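Local coordinates for tyrosine specific protein phosphatase (Trypanosoma cruzi, PDB 4AZ1) that probably acts as a protein tyrosine phosphatase, removing phosphate from phosphotyrosine residues of other proteins, at residues E19-E24 with V279-L284; S26-Q31 with D258-M263. All blocks are in the same frame, centred on the assembly; numbering follows the deposited sequence.

Contact 1 (E19-E24 with V279-L284)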
# COMPACT_ATOMS: atom_id res chain seq x y z
N GLU A 19 20.66 27.56 -27.07
CA GLU A 19 21.35 28.36 -26.07
C GLU A 19 20.40 29.14 -25.16
O GLU A 19 20.68 29.32 -23.97
CB GLU A 19 22.31 29.33 -26.77
CG GLU A 19 23.54 28.64 -27.35
CD GLU A 19 24.52 29.62 -27.99
OE1 GLU A 19 24.31 30.85 -27.87
OE2 GLU A 19 25.50 29.15 -28.61
N ARG A 20 19.31 29.64 -25.71
CA ARG A 20 18.31 30.33 -24.92
C ARG A 20 17.64 29.36 -23.92
O ARG A 20 17.44 29.71 -22.76
CB ARG A 20 17.24 30.98 -25.80
CG ARG A 20 16.02 31.43 -25.01
CD ARG A 20 15.04 32.23 -25.83
NE ARG A 20 13.72 32.19 -25.19
CZ ARG A 20 12.66 32.88 -25.57
NH1 ARG A 20 12.75 33.72 -26.60
NH2 ARG A 20 11.51 32.75 -24.92
N VAL A 21 17.30 28.16 -24.38
CA VAL A 21 16.70 27.17 -23.48
C VAL A 21 17.66 26.86 -22.34
O VAL A 21 17.28 26.92 -21.17
CB VAL A 21 16.27 25.87 -24.19
CG1 VAL A 21 15.64 24.89 -23.17
CG2 VAL A 21 15.26 26.17 -25.28
N GLN A 22 18.91 26.53 -22.66
CA GLN A 22 19.89 26.24 -21.62
C GLN A 22 20.03 27.41 -20.64
O GLN A 22 20.02 27.22 -19.42
CB GLN A 22 21.25 25.87 -22.23
CG GLN A 22 22.33 25.56 -21.18
CD GLN A 22 22.02 24.33 -20.31
OE1 GLN A 22 22.23 23.19 -20.73
NE2 GLN A 22 21.51 24.56 -19.09
N ARG A 23 20.12 28.63 -21.17
CA ARG A 23 20.25 29.84 -20.35
C ARG A 23 19.05 30.02 -19.39
O ARG A 23 19.24 30.31 -18.21
CB ARG A 23 20.38 31.06 -21.25
CG ARG A 23 20.74 32.34 -20.53
CD ARG A 23 20.82 33.50 -21.52
NE ARG A 23 19.50 33.79 -22.08
CZ ARG A 23 19.20 33.74 -23.37
NH1 ARG A 23 20.14 33.42 -24.27
NH2 ARG A 23 17.96 34.02 -23.77
N GLU A 24 17.84 29.84 -19.91
CA GLU A 24 16.64 29.97 -19.08
C GLU A 24 16.57 28.89 -18.00
O GLU A 24 16.22 29.17 -16.86
CB GLU A 24 15.37 29.91 -19.93
CG GLU A 24 15.06 31.21 -20.68
CD GLU A 24 13.85 31.06 -21.59
OE1 GLU A 24 13.16 30.00 -21.55
OE2 GLU A 24 13.57 32.01 -22.35
N VAL A 279 11.41 20.30 -23.80
CA VAL A 279 10.21 19.66 -24.38
C VAL A 279 8.99 20.61 -24.41
O VAL A 279 8.20 20.56 -25.35
CB VAL A 279 9.88 18.29 -23.70
CG1 VAL A 279 8.58 17.69 -24.26
CG2 VAL A 279 11.02 17.30 -23.91
N ILE A 280 8.85 21.49 -23.42
CA ILE A 280 7.72 22.42 -23.46
C ILE A 280 7.81 23.32 -24.70
O ILE A 280 6.81 23.50 -25.39
CB ILE A 280 7.57 23.26 -22.18
CG1 ILE A 280 7.51 22.36 -20.94
CG2 ILE A 280 6.29 24.15 -22.26
CD1 ILE A 280 7.71 23.11 -19.63
N TYR A 281 8.98 23.86 -25.01
CA TYR A 281 9.14 24.62 -26.26
C TYR A 281 8.84 23.78 -27.50
O TYR A 281 8.24 24.27 -28.46
CB TYR A 281 10.54 25.22 -26.38
CG TYR A 281 10.75 26.51 -25.60
CD1 TYR A 281 10.39 27.73 -26.14
CD2 TYR A 281 11.33 26.50 -24.33
CE1 TYR A 281 10.58 28.92 -25.43
CE2 TYR A 281 11.53 27.67 -23.63
CZ TYR A 281 11.16 28.88 -24.19
OH TYR A 281 11.36 30.06 -23.48
N LEU A 282 9.29 22.52 -27.49
CA LEU A 282 9.07 21.62 -28.62
C LEU A 282 7.59 21.35 -28.87
O LEU A 282 7.15 21.28 -30.02
CB LEU A 282 9.79 20.28 -28.39
CG LEU A 282 11.30 20.40 -28.28
CD1 LEU A 282 11.96 19.03 -28.05
CD2 LEU A 282 11.86 21.08 -29.52
N THR A 283 6.81 21.19 -27.80
CA THR A 283 5.38 20.96 -27.99
C THR A 283 4.72 22.21 -28.58
O THR A 283 3.80 22.11 -29.38
CB THR A 283 4.65 20.52 -26.69
OG1 THR A 283 4.47 21.65 -25.82
CG2 THR A 283 5.43 19.46 -25.97
N LEU A 284 5.20 23.39 -28.18
CA LEU A 284 4.63 24.63 -28.70
C LEU A 284 4.93 24.72 -30.19
O LEU A 284 4.04 25.00 -31.00
CB LEU A 284 5.18 25.86 -27.98
CG LEU A 284 4.60 26.13 -26.58
CD1 LEU A 284 5.37 27.25 -25.90
CD2 LEU A 284 3.10 26.48 -26.63
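Arg20 and Glu24 gather near the plane of the Tyr281 ring at its hydroxyl edge, while Val21 approaches the ring obliquely, its CG2 lying 4.1 Å from Tyr281 CD2. The ring also stacks with Phe9. The guanidinium of Arg20 stands almost upright to the ring, the planes 87° apart. Tyr281 OH donates to the syn lone pair of Glu24 OE1 at 2.6 Å. The same hydroxyl accepts from Arg20 NH2 at 3.1 Å, in a bond bent to 146° at the hydrogen. The two bonds hold the hydroxyl between Arg20 and Glu24, one turn apart on helix 14-30. Arg20 reaches it with a chain extended to NE, its CG anti to the backbone N (chi1 167°). Arg20 NE also bridges to Glu24 OE2 at 2.8 Å, meeting that oxygen from above the carboxylate plane, so the two partners of the tyrosine fix each other. Asp253 takes Arg20 NH1 in a further salt bridge, and Tyr277 OH bonds Glu24 OE1. The axes of the segments 19-24 and 279-284 approach to 11.6 Å, and the long tyrosine spans the gap. Such packing of an N-terminal helix against the helices that follow the central sheet is consistent with the classical protein tyrosine phosphatase fold.

Contact 2 (S26-Q31 with D258-M263)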
# COMPACT_ATOMS: atom_id res chain seq x y z
N SER A 26 19.06 27.28 -16.60
CA SER A 26 20.06 27.58 -15.59
C SER A 26 19.59 28.70 -14.67
O SER A 26 19.79 28.65 -13.46
CB SER A 26 21.40 27.95 -16.23
OG SER A 26 21.95 26.82 -16.88
N LEU A 27 18.94 29.71 -15.24
CA LEU A 27 18.38 30.80 -14.45
C LEU A 27 17.31 30.29 -13.49
O LEU A 27 17.23 30.74 -12.34
CB LEU A 27 17.84 31.89 -15.38
CG LEU A 27 17.21 33.13 -14.76
CD1 LEU A 27 18.25 33.91 -13.95
CD2 LEU A 27 16.62 34.00 -15.87
N LEU A 28 16.50 29.33 -13.93
CA LEU A 28 15.52 28.72 -13.02
C LEU A 28 16.18 28.01 -11.84
O LEU A 28 15.76 28.17 -10.70
CB LEU A 28 14.62 27.73 -13.77
CG LEU A 28 13.57 28.30 -14.72
CD1 LEU A 28 13.03 27.18 -15.60
CD2 LEU A 28 12.43 28.95 -13.96
N LEU A 29 17.22 27.22 -12.12
CA LEU A 29 17.94 26.53 -11.04
C LEU A 29 18.56 27.56 -10.12
O LEU A 29 18.54 27.42 -8.90
CB LEU A 29 19.04 25.63 -11.61
CG LEU A 29 18.60 24.48 -12.51
CD1 LEU A 29 19.81 23.65 -12.90
CD2 LEU A 29 17.58 23.63 -11.78
N ARG A 30 19.10 28.61 -10.73
CA ARG A 30 19.72 29.73 -10.01
C ARG A 30 18.79 30.33 -8.95
O ARG A 30 19.25 30.86 -7.94
CB ARG A 30 20.19 30.79 -11.04
CG ARG A 30 20.49 32.18 -10.51
CD ARG A 30 21.88 32.29 -9.92
NE ARG A 30 22.25 33.68 -9.65
CZ ARG A 30 21.79 34.39 -8.63
NH1 ARG A 30 20.91 33.85 -7.79
NH2 ARG A 30 22.19 35.65 -8.46
N GLN A 31 17.48 30.19 -9.14
CA GLN A 31 16.50 30.77 -8.22
C GLN A 31 16.15 29.85 -7.06
O GLN A 31 15.39 30.24 -6.16
CB GLN A 31 15.21 31.12 -8.96
CG GLN A 31 15.08 32.58 -9.31
CD GLN A 31 15.89 32.96 -10.52
OE1 GLN A 31 15.43 32.84 -11.65
NE2 GLN A 31 17.12 33.43 -10.29
N ASP A 258 7.64 31.80 -17.47
CA ASP A 258 6.67 32.22 -16.46
C ASP A 258 5.86 31.06 -15.88
O ASP A 258 5.66 30.95 -14.66
CB ASP A 258 5.74 33.29 -17.03
CG ASP A 258 6.46 34.60 -17.31
OD1 ASP A 258 7.47 34.88 -16.62
OD2 ASP A 258 6.02 35.34 -18.21
N VAL A 259 5.39 30.18 -16.76
CA VAL A 259 4.63 29.01 -16.37
C VAL A 259 5.45 28.09 -15.46
O VAL A 259 4.97 27.65 -14.42
CB VAL A 259 4.17 28.23 -17.61
CG1 VAL A 259 3.89 26.77 -17.26
CG2 VAL A 259 2.93 28.89 -18.20
N VAL A 260 6.68 27.81 -15.86
CA VAL A 260 7.52 26.93 -15.04
C VAL A 260 7.86 27.61 -13.72
O VAL A 260 7.87 26.96 -12.67
CB VAL A 260 8.77 26.46 -15.81
CG1 VAL A 260 9.70 25.65 -14.91
CG2 VAL A 260 8.33 25.60 -16.99
N SER A 261 8.09 28.92 -13.76
CA SER A 261 8.39 29.65 -12.54
C SER A 261 7.24 29.52 -11.54
O SER A 261 7.45 29.27 -10.35
CB SER A 261 8.67 31.12 -12.86
OG SER A 261 9.82 31.56 -12.17
N ALA A 262 6.01 29.66 -12.03
CA ALA A 262 4.83 29.56 -11.17
C ALA A 262 4.58 28.13 -10.66
O ALA A 262 4.07 27.94 -9.56
CB ALA A 262 3.60 30.10 -11.88
N MET A 263 4.90 27.13 -11.48
CA MET A 263 4.79 25.75 -11.02
C MET A 263 5.79 25.51 -9.89
O MET A 263 5.47 24.87 -8.89
CB MET A 263 5.07 24.77 -12.16
CG MET A 263 3.98 24.66 -13.20
SD MET A 263 4.27 23.27 -14.32
CE MET A 263 5.92 23.65 -14.92
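Apolar packing between the last turn of the N-terminal helix 14-30 and the middle of helix 255-266, part of the helical layer of the tyrosine phosphatase domain, makes up this contact. Leu28 carries it from one side: its two methyls divide between neighbouring residues of the opposite helix. CD1 of Leu28 meets CG1 of Val260 at 3.7 Å, the two side chains crossing at about a right angle, whereas Leu28 CD2 lies near Ser261 OG at 4.1 Å, in plain van der Waals contact. The leucine has CG anti to its carbonyl carbon (chi1 -72°), an arrangement that directs the forked end across to both partners. The backbones come closest here too, with the CA atoms of Leu28 and Ser261 7.2 Å apart. Only 108 Å² is buried in all, a small interface between two helices that share further neighbours. Leu28 is also covered by Tyr257, from the preceding turn of helix 255-266, and by Tyr277 of helix 274-288. Val260 extends the apolar patch inward, touching Tyr277, Ile280 and Val271. Val259 and Met263 turn to helix 232-247; helix 255-266 thus packs against that helix as well as the N-terminal one.

In the fold
Helix 14-30 serves both contacts, docking with successive parts on two helices that follow each other in the chain: 274-288 in contact 1 and 255-266 in contact 2. The centres of contacts 1 and 2 are about 12 Å apart, and packing joins them directly, Ile280 CD1 lying 3.7 Å from Val260 CG2. Tyr277 of helix 274-288 is common to both. Contact 1 is polar at its heart, contact 2 apolar. Both lie on the same side of the chain's centre, which is about 18 and about 17 Å from the centres of contacts 1 and 2. The phosphate-binding signature loop of the family follows strand 222-225 and leads into helix 232-247, against which helices 255-266 and 274-288 pack.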